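PDB 3ZS6: periplasmic oligopeptide-binding protein from Burkholderia pseudomallei, which probably binds oligopeptides in the periplasm and delivers them to an ABC transporter for uptake into the cell. Local coordinates for residues D62-L68 with Y132-T138; Y101-F107 with L148-L154. All blocks are in the same frame, centred on the assembly; numbering follows the deposited sequence. Where two conformers were deposited one is given.

Two contacts of this chain cross along the sequence. From the N terminus the chain passes 62-68, then 101-107, and only afterwards returns with 132-138 to close interaction 1; 148-154 then closes interaction 2, so the segments alternate. Interaction 1 joins neighbouring strands of a five-stranded antiparallel sheet. Interaction 2 joins the loop after helix 82-93 to the turn after helix 145-148, nearer the bound peptide. Their centres lie about 15 Å apart, and they touch where Phe66 CZ packs on Thr149 CG2 and Thr138 CB on Phe107 O.

Interaction 1: D62-L68 with Y132-T138; sequences DTWIFKL and YTIEVKT
Tyr132 O is gripped by two donors from opposite faces of its carbonyl plane: Leu68 N at 2.8 Å and Lys67 NZ at 3.3 Å. The lysine chain gets there by bending at chi2, chi3 and chi4, which folds its CD and CE over Thr133 OG1; that hydroxyl is hydrogen-bonded to Asp130 OD1. Strands 63-68 and 133-137 run antiparallel. Trp64 and Val136 form one hydrogen-bonded pair, Phe66 and Ile134 the next, all four bonds nearly straight. Thr138 N closes the far end on Asp62 O at 2.9 Å. A water donates to Thr138 OG1, itself hydrogen-bonded to Val140 O, and accepts a weak bond from Trp64 NE1.

The two faces differ. On one, Ile134 CD1 meets Leu68 CD2 at 3.9 Å, and Val136 CG2 lies near Phe66 CE1; helices 82-93 and 145-148 pack here through Phe85, Trp89 and Phe145. On the other, Lys137 lies alongside Thr63, its NZ weakly bonded to OG1, which donates to Asp62 OD1 from above the carboxylate plane. Ile65 CD1 packs on Glu135 CB at 4.0 Å, and Glu135 pairs with Arg127. Backbone bonds thus set the register between an apolar face turned to the helices and a mixed one.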
ATOM      1  N   ASP A  62     -12.623  -8.128 -21.988  1.00 29.07           N
ATOM      2  CA  ASP A  62     -12.846  -8.614 -20.625  1.00 30.41           C
ATOM      3  C   ASP A  62     -12.135  -9.930 -20.320  1.00 30.57           C
ATOM      4  O   ASP A  62     -12.474 -10.600 -19.348  1.00 27.18           O
ATOM      5  CB  ASP A  62     -14.342  -8.802 -20.381  1.00 29.87           C
ATOM      6  CG  ASP A  62     -14.893 -10.013 -21.104  1.00 39.66           C
ATOM      7  OD1 ASP A  62     -14.225 -10.489 -22.047  1.00 45.59           O
ATOM      8  OD2 ASP A  62     -15.981 -10.496 -20.727  1.00 40.08           O
ATOM      9  N   THR A  63     -11.154 -10.299 -21.141  1.00 30.86           N
ATOM     10  CA  THR A  63     -10.544 -11.624 -21.046  1.00 27.66           C
ATOM     11  C   THR A  63      -9.021 -11.609 -21.167  1.00 29.38           C
ATOM     12  O   THR A  63      -8.473 -11.094 -22.143  1.00 30.72           O
ATOM     13  CB  THR A  63     -11.105 -12.559 -22.123  1.00 29.18           C
ATOM     14  OG1 THR A  63     -12.528 -12.636 -21.990  1.00 30.87           O
ATOM     15  CG2 THR A  63     -10.507 -13.959 -21.989  1.00 27.68           C
ATOM     16  N   TRP A  64      -8.351 -12.188 -20.169  1.00 25.37           N
ATOM     17  CA  TRP A  64      -6.899 -12.374 -20.190  1.00 17.09           C
ATOM     18  C   TRP A  64      -6.529 -13.858 -20.125  1.00 20.12           C
ATOM     19  O   TRP A  64      -7.161 -14.639 -19.411  1.00 28.54           O
ATOM     20  CB  TRP A  64      -6.242 -11.648 -19.007  1.00 18.27           C
ATOM     21  CG  TRP A  64      -6.247 -10.147 -19.108  1.00 21.53           C
ATOM     22  CD1 TRP A  64      -7.247  -9.298 -18.713  1.00 21.49           C
ATOM     23  CD2 TRP A  64      -5.199  -9.320 -19.629  1.00 18.48           C
ATOM     24  NE1 TRP A  64      -6.885  -7.996 -18.965  1.00 22.40           N
ATOM     25  CE2 TRP A  64      -5.633  -7.980 -19.522  1.00 18.90           C
ATOM     26  CE3 TRP A  64      -3.938  -9.583 -20.183  1.00 18.57           C
ATOM     27  CZ2 TRP A  64      -4.852  -6.906 -19.950  1.00 21.38           C
ATOM     28  CZ3 TRP A  64      -3.160  -8.518 -20.602  1.00 17.39           C
ATOM     29  CH2 TRP A  64      -3.619  -7.192 -20.481  1.00 25.68           C
ATOM     30  N   ILE A  65      -5.497 -14.242 -20.868  1.00 21.61           N
ATOM     31  CA  ILE A  65      -4.980 -15.605 -20.823  1.00 23.59           C
ATOM     32  C   ILE A  65      -3.555 -15.576 -20.274  1.00 22.40           C
ATOM     33  O   ILE A  65      -2.727 -14.800 -20.742  1.00 23.06           O
ATOM     34  CB  ILE A  65      -4.960 -16.252 -22.229  1.00 27.72           C
ATOM     35  CG1 ILE A  65      -6.375 -16.375 -22.792  1.00 30.48           C
ATOM     36  CG2 ILE A  65      -4.297 -17.628 -22.187  1.00 25.90           C
ATOM     37  CD1 ILE A  65      -7.210 -17.425 -22.108  1.00 34.79           C
ATOM     38  N   PHE A  66      -3.280 -16.412 -19.275  1.00 18.93           N
ATOM     39  CA  PHE A  66      -1.934 -16.543 -18.724  1.00 15.44           C
ATOM     40  C   PHE A  66      -1.414 -17.949 -18.997  1.00 16.40           C
ATOM     41  O   PHE A  66      -2.054 -18.943 -18.645  1.00 18.99           O
ATOM     42  CB  PHE A  66      -1.921 -16.269 -17.206  1.00 16.85           C
ATOM     43  CG  PHE A  66      -2.244 -14.839 -16.838  1.00 18.70           C
ATOM     44  CD1 PHE A  66      -3.560 -14.426 -16.694  1.00 17.63           C
ATOM     45  CD2 PHE A  66      -1.233 -13.915 -16.636  1.00 16.88           C
ATOM     46  CE1 PHE A  66      -3.864 -13.118 -16.349  1.00 19.71           C
ATOM     47  CE2 PHE A  66      -1.527 -12.600 -16.293  1.00 21.67           C
ATOM     48  CZ  PHE A  66      -2.847 -12.202 -16.152  1.00 23.24           C
ATOM     49  N   LYS A  67      -0.257 -18.032 -19.638  1.00 22.21           N
ATOM     50  CA  LYS A  67       0.375 -19.320 -19.890  1.00 22.69           C
ATOM     51  C   LYS A  67       1.441 -19.547 -18.840  1.00 19.34           C
ATOM     52  O   LYS A  67       2.414 -18.795 -18.757  1.00 22.44           O
ATOM     53  CB  LYS A  67       0.987 -19.369 -21.294  1.00 26.81           C
ATOM     54  CG  LYS A  67      -0.025 -19.578 -22.405  1.00 40.59           C
ATOM     55  CD  LYS A  67      -0.764 -20.912 -22.266  1.00 47.61           C
ATOM     56  CE  LYS A  67       0.152 -22.113 -22.493  1.00 48.92           C
ATOM     57  NZ  LYS A  67       1.159 -22.293 -21.402  1.00 50.30           N
ATOM     58  N   LEU A  68       1.246 -20.572 -18.021  1.00 19.51           N
ATOM     59  CA  LEU A  68       2.178 -20.850 -16.935  1.00 18.42           C
ATOM     60  C   LEU A  68       3.380 -21.659 -17.424  1.00 25.62           C
ATOM     61  O   LEU A  68       3.265 -22.487 -18.334  1.00 24.12           O
ATOM     62  CB  LEU A  68       1.476 -21.591 -15.797  1.00 18.00           C
ATOM     63  CG  LEU A  68       0.135 -21.045 -15.310  1.00 20.68           C
ATOM     64  CD1 LEU A  68      -0.289 -21.788 -14.055  1.00 22.46           C
ATOM     65  CD2 LEU A  68       0.200 -19.532 -15.052  1.00 18.16           C
ATOM     66  N   TYR A 132      -1.698 -25.611 -17.045  1.00 24.50           N
ATOM     67  CA  TYR A 132      -0.720 -24.565 -17.328  1.00 20.14           C
ATOM     68  C   TYR A 132      -1.318 -23.392 -18.085  1.00 21.07           C
ATOM     69  O   TYR A 132      -0.595 -22.579 -18.668  1.00 20.41           O
ATOM     70  CB  TYR A 132       0.465 -25.141 -18.105  1.00 22.82           C
ATOM     71  CG  TYR A 132       1.151 -26.281 -17.386  1.00 27.83           C
ATOM     72  CD1 TYR A 132       1.761 -26.081 -16.155  1.00 31.25           C
ATOM     73  CD2 TYR A 132       1.188 -27.554 -17.939  1.00 34.99           C
ATOM     74  CE1 TYR A 132       2.388 -27.119 -15.491  1.00 37.31           C
ATOM     75  CE2 TYR A 132       1.813 -28.601 -17.285  1.00 39.45           C
ATOM     76  CZ  TYR A 132       2.411 -28.378 -16.062  1.00 43.73           C
ATOM     77  OH  TYR A 132       3.036 -29.417 -15.410  1.00 50.24           O
ATOM     78  N   THR A 133      -2.642 -23.307 -18.080  1.00 18.79           N
ATOM     79  CA  THR A 133      -3.328 -22.246 -18.801  1.00 22.45           C
ATOM     80  C   THR A 133      -4.436 -21.657 -17.934  1.00 23.92           C
ATOM     81  O   THR A 133      -5.372 -22.363 -17.546  1.00 23.52           O
ATOM     82  CB  THR A 133      -3.948 -22.764 -20.116  1.00 25.65           C
ATOM     83  OG1 THR A 133      -2.965 -23.492 -20.870  1.00 24.16           O
ATOM     84  CG2 THR A 133      -4.468 -21.600 -20.943  1.00 28.61           C
ATOM     85  N   ILE A 134      -4.322 -20.367 -17.628  1.00 20.05           N
ATOM     86  CA  ILE A 134      -5.331 -19.678 -16.826  1.00 18.31           C
ATOM     87  C   ILE A 134      -6.134 -18.667 -17.640  1.00 21.59           C
ATOM     88  O   ILE A 134      -5.576 -17.876 -18.395  1.00 26.48           O
ATOM     89  CB  ILE A 134      -4.703 -18.957 -15.631  1.00 22.71           C
ATOM     90  CG1 ILE A 134      -4.222 -19.978 -14.602  1.00 22.79           C
ATOM     91  CG2 ILE A 134      -5.711 -17.977 -15.008  1.00 22.36           C
ATOM     92  CD1 ILE A 134      -3.403 -19.378 -13.485  1.00 25.18           C
ATOM     93  N   GLU A 135      -7.451 -18.702 -17.478  1.00 23.57           N
ATOM     94  CA  GLU A 135      -8.317 -17.701 -18.081  1.00 22.05           C
ATOM     95  C   GLU A 135      -8.950 -16.832 -16.991  1.00 24.36           C
ATOM     96  O   GLU A 135      -9.577 -17.346 -16.066  1.00 22.98           O
ATOM     97  CB  GLU A 135      -9.411 -18.368 -18.917  1.00 21.65           C
ATOM     98  CG  GLU A 135     -10.406 -17.384 -19.507  1.00 33.63           C
ATOM     99  CD  GLU A 135     -11.631 -18.066 -20.079  1.00 38.99           C
ATOM    100  OE1 GLU A 135     -12.516 -18.456 -19.290  1.00 42.76           O
ATOM    101  OE2 GLU A 135     -11.706 -18.216 -21.316  1.00 41.69           O
ATOM    102  N   VAL A 136      -8.780 -15.519 -17.102  1.00 24.20           N
ATOM    103  CA  VAL A 136      -9.439 -14.589 -16.189  1.00 24.15           C
ATOM    104  C   VAL A 136     -10.423 -13.684 -16.928  1.00 23.94           C
ATOM    105  O   VAL A 136     -10.054 -12.984 -17.878  1.00 26.32           O
ATOM    106  CB  VAL A 136      -8.422 -13.718 -15.412  1.00 21.48           C
ATOM    107  CG1 VAL A 136      -9.149 -12.750 -14.474  1.00 19.46           C
ATOM    108  CG2 VAL A 136      -7.469 -14.596 -14.626  1.00 19.77           C
ATOM    109  N   LYS A 137     -11.680 -13.723 -16.498  1.00 21.45           N
ATOM    110  CA  LYS A 137     -12.705 -12.818 -17.002  1.00 27.22           C
ATOM    111  C   LYS A 137     -12.859 -11.668 -16.017  1.00 30.86           C
ATOM    112  O   LYS A 137     -12.968 -11.901 -14.816  1.00 36.07           O
ATOM    113  CB  LYS A 137     -14.044 -13.547 -17.134  1.00 24.50           C
ATOM    114  CG  LYS A 137     -14.045 -14.706 -18.123  1.00 36.53           C
ATOM    115  CD  LYS A 137     -14.427 -14.245 -19.519  1.00 32.52           C
ATOM    116  CE  LYS A 137     -14.528 -15.425 -20.467  1.00 35.56           C
ATOM    117  NZ  LYS A 137     -14.906 -14.993 -21.834  1.00 37.92           N
ATOM    118  N   THR A 138     -12.867 -10.436 -16.519  1.00 29.73           N
ATOM    119  CA  THR A 138     -13.043  -9.260 -15.671  1.00 28.19           C
ATOM    120  C   THR A 138     -14.412  -8.636 -15.903  1.00 32.18           C
ATOM    121  O   THR A 138     -14.989  -8.788 -16.980  1.00 33.10           O
ATOM    122  CB  THR A 138     -11.961  -8.195 -15.935  1.00 25.49           C
ATOM    123  OG1 THR A 138     -11.962  -7.847 -17.326  1.00 26.24           O
ATOM    124  CG2 THR A 138     -10.584  -8.717 -15.544  1.00 25.89           C
TER
HETATM  125  O   HOH W   1      -9.687  -7.133 -18.982  1.00 25.66           O

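Interaction 2: Y101-F107 with L148-L154; sequences YTILVEF and LTAMAPL
A type I beta turn, Leu148 to Met151, and the short 3-10 segment 152-154 that follows it form a surface of apolar side chains, against which segment 101-107, helical in its backbone angles from Thr102 onward, packs close to the bound peptide. Leu104 carries most of the contact, touching Leu148, Pro153 and Leu154. Its CG stands beside the backbone N, anti to the carbonyl carbon (chi1 -76°), and the two methyls spread from it in different directions. CD1 touches Pro153 CD at 3.9 Å, whereas CD2 meets Leu148 CG at 4.1 Å. Lower on the same side chain, Leu104 CB rests on Leu154 CD1, also at 4.1 Å.

Two aromatic rings extend the contact beyond Leu104. Leu148 sends CD2 to Phe107 CD2, 3.6 Å away, the two side chains crossing at about a right angle. At the other end Pro153 CG approaches Tyr101 CD2 at 3.6 Å. The tyrosine ring is further bounded within its own segment: Ile103 CD1 lies over one face, offset toward the rim, and Leu104 CG sits at the edge, in the ring plane.

The polar end of Tyr101 turns to other partners, Asp409 and the bound peptide. The 3-10 segment is itself tied by its backbone: Leu154 O accepts from Trp89 NE1 of helix 82-93, and Ala152 N donates to Asn29 OD1. Across the two segments the contact is entirely apolar, so shape and burial hold it together; Pro153, Ile103 and Leu104 pack round the ring of Tyr101, while its hydroxyl is hydrogen-bonded to Asp409 and bonds only weakly to the peptide backbone.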
ATOM      1  N   TYR A 101      -8.435  -7.523   2.036  1.00 13.71           N
ATOM      2  CA  TYR A 101      -7.897  -7.063   0.758  1.00 16.51           C
ATOM      3  C   TYR A 101      -8.601  -7.649  -0.452  1.00 13.31           C
ATOM      4  O   TYR A 101      -7.956  -8.027  -1.424  1.00 22.24           O
ATOM      5  CB  TYR A 101      -6.387  -7.324   0.659  1.00 15.70           C
ATOM      6  CG  TYR A 101      -5.608  -6.138   0.113  1.00 15.26           C
ATOM      7  CD1 TYR A 101      -5.196  -5.113   0.958  1.00 11.46           C
ATOM      8  CD2 TYR A 101      -5.300  -6.037  -1.239  1.00 10.93           C
ATOM      9  CE1 TYR A 101      -4.492  -4.030   0.481  1.00 14.74           C
ATOM     10  CE2 TYR A 101      -4.581  -4.944  -1.736  1.00 11.13           C
ATOM     11  CZ  TYR A 101      -4.180  -3.946  -0.859  1.00 12.62           C
ATOM     12  OH  TYR A 101      -3.477  -2.850  -1.304  1.00 10.96           O
ATOM     13  N   THR A 102      -9.928  -7.702  -0.404  1.00 15.27           N
ATOM     14  CA  THR A 102     -10.696  -8.204  -1.542  1.00 19.30           C
ATOM     15  C   THR A 102     -10.653  -7.260  -2.751  1.00 19.96           C
ATOM     16  O   THR A 102     -11.072  -7.624  -3.847  1.00 16.38           O
ATOM     17  CB  THR A 102     -12.165  -8.475  -1.153  1.00 20.17           C
ATOM     18  OG1 THR A 102     -12.730  -7.294  -0.579  1.00 14.39           O
ATOM     19  CG2 THR A 102     -12.256  -9.622  -0.141  1.00 13.85           C
ATOM     20  N   ILE A 103     -10.143  -6.047  -2.554  1.00 23.22           N
ATOM     21  CA  ILE A 103     -10.139  -5.050  -3.626  1.00 18.64           C
ATOM     22  C   ILE A 103      -9.440  -5.534  -4.901  1.00 19.30           C
ATOM     23  O   ILE A 103      -9.888  -5.229  -6.006  1.00 19.64           O
ATOM     24  CB  ILE A 103      -9.522  -3.705  -3.173  1.00 16.81           C
ATOM     25  CG1 ILE A 103      -8.106  -3.921  -2.626  1.00 21.08           C
ATOM     26  CG2 ILE A 103     -10.426  -3.026  -2.123  1.00 19.37           C
ATOM     27  CD1 ILE A 103      -7.361  -2.637  -2.289  1.00 16.97           C
ATOM     28  N   LEU A 104      -8.352  -6.289  -4.756  1.00  9.10           N
ATOM     29  CA  LEU A 104      -7.597  -6.736  -5.929  1.00 16.45           C
ATOM     30  C   LEU A 104      -8.337  -7.767  -6.781  1.00 20.03           C
ATOM     31  O   LEU A 104      -8.194  -7.782  -8.002  1.00 26.65           O
ATOM     32  CB  LEU A 104      -6.213  -7.281  -5.535  1.00 18.47           C
ATOM     33  CG  LEU A 104      -5.177  -6.218  -5.171  1.00 18.90           C
ATOM     34  CD1 LEU A 104      -3.805  -6.846  -4.926  1.00 16.35           C
ATOM     35  CD2 LEU A 104      -5.101  -5.160  -6.253  1.00 17.38           C
ATOM     36  N   VAL A 105      -9.131  -8.620  -6.145  1.00 17.54           N
ATOM     37  CA  VAL A 105      -9.866  -9.636  -6.887  1.00 25.12           C
ATOM     38  C   VAL A 105     -11.202  -9.072  -7.370  1.00 20.63           C
ATOM     39  O   VAL A 105     -11.916  -9.693  -8.154  1.00 20.05           O
ATOM     40  CB  VAL A 105     -10.085 -10.905  -6.040  1.00 27.65           C
ATOM     41  CG1 VAL A 105     -11.217 -10.688  -5.039  1.00 17.53           C
ATOM     42  CG2 VAL A 105     -10.368 -12.104  -6.941  1.00 24.17           C
ATOM     43  N   GLU A 106     -11.517  -7.866  -6.922  1.00 19.73           N
ATOM     44  CA  GLU A 106     -12.805  -7.256  -7.225  1.00 26.75           C
ATOM     45  C   GLU A 106     -13.019  -7.023  -8.722  1.00 24.74           C
ATOM     46  O   GLU A 106     -14.161  -6.966  -9.183  1.00 24.57           O
ATOM     47  CB  GLU A 106     -12.962  -5.945  -6.450  1.00 29.69           C
ATOM     48  CG  GLU A 106     -14.351  -5.695  -5.904  1.00 39.49           C
ATOM     49  CD  GLU A 106     -14.396  -4.480  -4.990  1.00 47.40           C
ATOM     50  OE1 GLU A 106     -13.834  -4.552  -3.877  1.00 47.33           O
ATOM     51  OE2 GLU A 106     -14.983  -3.452  -5.389  1.00 49.40           O
ATOM     52  N   PHE A 107     -11.934  -6.893  -9.483  1.00 28.86           N
ATOM     53  CA  PHE A 107     -12.058  -6.676 -10.927  1.00 37.79           C
ATOM     54  C   PHE A 107     -12.496  -7.955 -11.641  1.00 36.45           C
ATOM     55  O   PHE A 107     -12.990  -7.912 -12.769  1.00 37.15           O
ATOM     56  CB  PHE A 107     -10.741  -6.184 -11.542  1.00 52.22           C
ATOM     57  CG  PHE A 107     -10.309  -4.823 -11.073  1.00 63.51           C
ATOM     58  CD1 PHE A 107     -10.965  -4.182 -10.035  1.00 72.62           C
ATOM     59  CD2 PHE A 107      -9.239  -4.182 -11.681  1.00 65.97           C
ATOM     60  CE1 PHE A 107     -10.558  -2.927  -9.607  1.00 75.48           C
ATOM     61  CE2 PHE A 107      -8.829  -2.928 -11.260  1.00 69.79           C
ATOM     62  CZ  PHE A 107      -9.489  -2.300 -10.222  1.00 73.61           C
ATOM     63  N   LEU A 148      -1.759  -6.060 -11.476  1.00 14.82           N
ATOM     64  CA  LEU A 148      -2.419  -6.453 -10.237  1.00 17.38           C
ATOM     65  C   LEU A 148      -1.948  -7.819  -9.745  1.00 16.26           C
ATOM     66  O   LEU A 148      -1.802  -8.031  -8.539  1.00 15.82           O
ATOM     67  CB  LEU A 148      -3.949  -6.452 -10.400  1.00 16.08           C
ATOM     68  CG  LEU A 148      -4.653  -5.090 -10.288  1.00 18.21           C
ATOM     69  CD1 LEU A 148      -4.281  -4.182 -11.450  1.00 18.73           C
ATOM     70  CD2 LEU A 148      -6.166  -5.263 -10.205  1.00 22.96           C
ATOM     71  N   THR A 149      -1.727  -8.740 -10.683  1.00 12.56           N
ATOM     72  CA  THR A 149      -1.362 -10.115 -10.356  1.00  8.78           C
ATOM     73  C   THR A 149       0.050 -10.210  -9.774  1.00 11.56           C
ATOM     74  O   THR A 149       0.459 -11.270  -9.304  1.00 15.14           O
ATOM     75  CB  THR A 149      -1.448 -11.039 -11.606  1.00 12.53           C
ATOM     76  OG1 THR A 149      -0.337 -10.776 -12.476  1.00 14.25           O
ATOM     77  CG2 THR A 149      -2.745 -10.802 -12.366  1.00 15.27           C
ATOM     78  N   ALA A 150       0.797  -9.109  -9.807  1.00 14.72           N
ATOM     79  CA  ALA A 150       2.136  -9.090  -9.216  1.00 13.87           C
ATOM     80  C   ALA A 150       2.131  -8.784  -7.709  1.00 15.33           C
ATOM     81  O   ALA A 150       3.173  -8.851  -7.058  1.00 13.22           O
ATOM     82  CB  ALA A 150       3.047  -8.103  -9.965  1.00 11.83           C
ATOM     83  N   MET A 151       0.972  -8.458  -7.145  1.00 11.65           N
ATOM     84  CA  MET A 151       0.861  -8.123  -5.722  0.67 10.80           C
ATOM     85  C   MET A 151       0.641  -9.362  -4.845  1.00 11.14           C
ATOM     86  O   MET A 151       0.127 -10.376  -5.312  1.00 16.06           O
ATOM     87  CB  MET A 151      -0.279  -7.118  -5.504  0.67  9.50           C
ATOM     88  CG  MET A 151       0.019  -5.700  -6.009  0.67 12.39           C
ATOM     89  SD  MET A 151       1.488  -4.951  -5.237  0.67 19.78           S
ATOM     90  CE  MET A 151       2.751  -5.315  -6.441  0.67  6.61           C
ATOM     91  N   ALA A 152       0.981  -9.250  -3.566  1.00  9.41           N
ATOM     92  CA  ALA A 152       0.949 -10.406  -2.670  1.00 14.22           C
ATOM     93  C   ALA A 152      -0.399 -11.115  -2.529  1.00 12.42           C
ATOM     94  O   ALA A 152      -0.446 -12.343  -2.495  1.00 14.06           O
ATOM     95  CB  ALA A 152       1.533 -10.047  -1.301  1.00 12.82           C
ATOM     96  N   PRO A 153      -1.503 -10.356  -2.451  1.00 10.14           N
ATOM     97  CA  PRO A 153      -2.749 -11.087  -2.207  1.00 12.02           C
ATOM     98  C   PRO A 153      -3.199 -11.942  -3.397  1.00 14.28           C
ATOM     99  O   PRO A 153      -4.074 -12.786  -3.207  1.00 11.90           O
ATOM    100  CB  PRO A 153      -3.766  -9.976  -1.914  1.00 10.43           C
ATOM    101  CG  PRO A 153      -2.919  -8.785  -1.487  1.00 15.07           C
ATOM    102  CD  PRO A 153      -1.692  -8.898  -2.365  1.00 12.29           C
ATOM    103  N   LEU A 154      -2.630 -11.746  -4.586  1.00 13.76           N
ATOM    104  CA  LEU A 154      -2.992 -12.605  -5.721  1.00 13.52           C
ATOM    105  C   LEU A 154      -1.991 -13.740  -5.983  1.00 14.20           C
ATOM    106  O   LEU A 154      -2.143 -14.499  -6.948  1.00 14.40           O
ATOM    107  CB  LEU A 154      -3.275 -11.786  -6.995  1.00 10.26           C
ATOM    108  CG  LEU A 154      -4.468 -10.811  -6.879  1.00 13.41           C
ATOM    109  CD1 LEU A 154      -4.671 -10.004  -8.163  1.00  8.81           C
ATOM    110  CD2 LEU A 154      -5.758 -11.548  -6.520  1.00 12.76           C
TER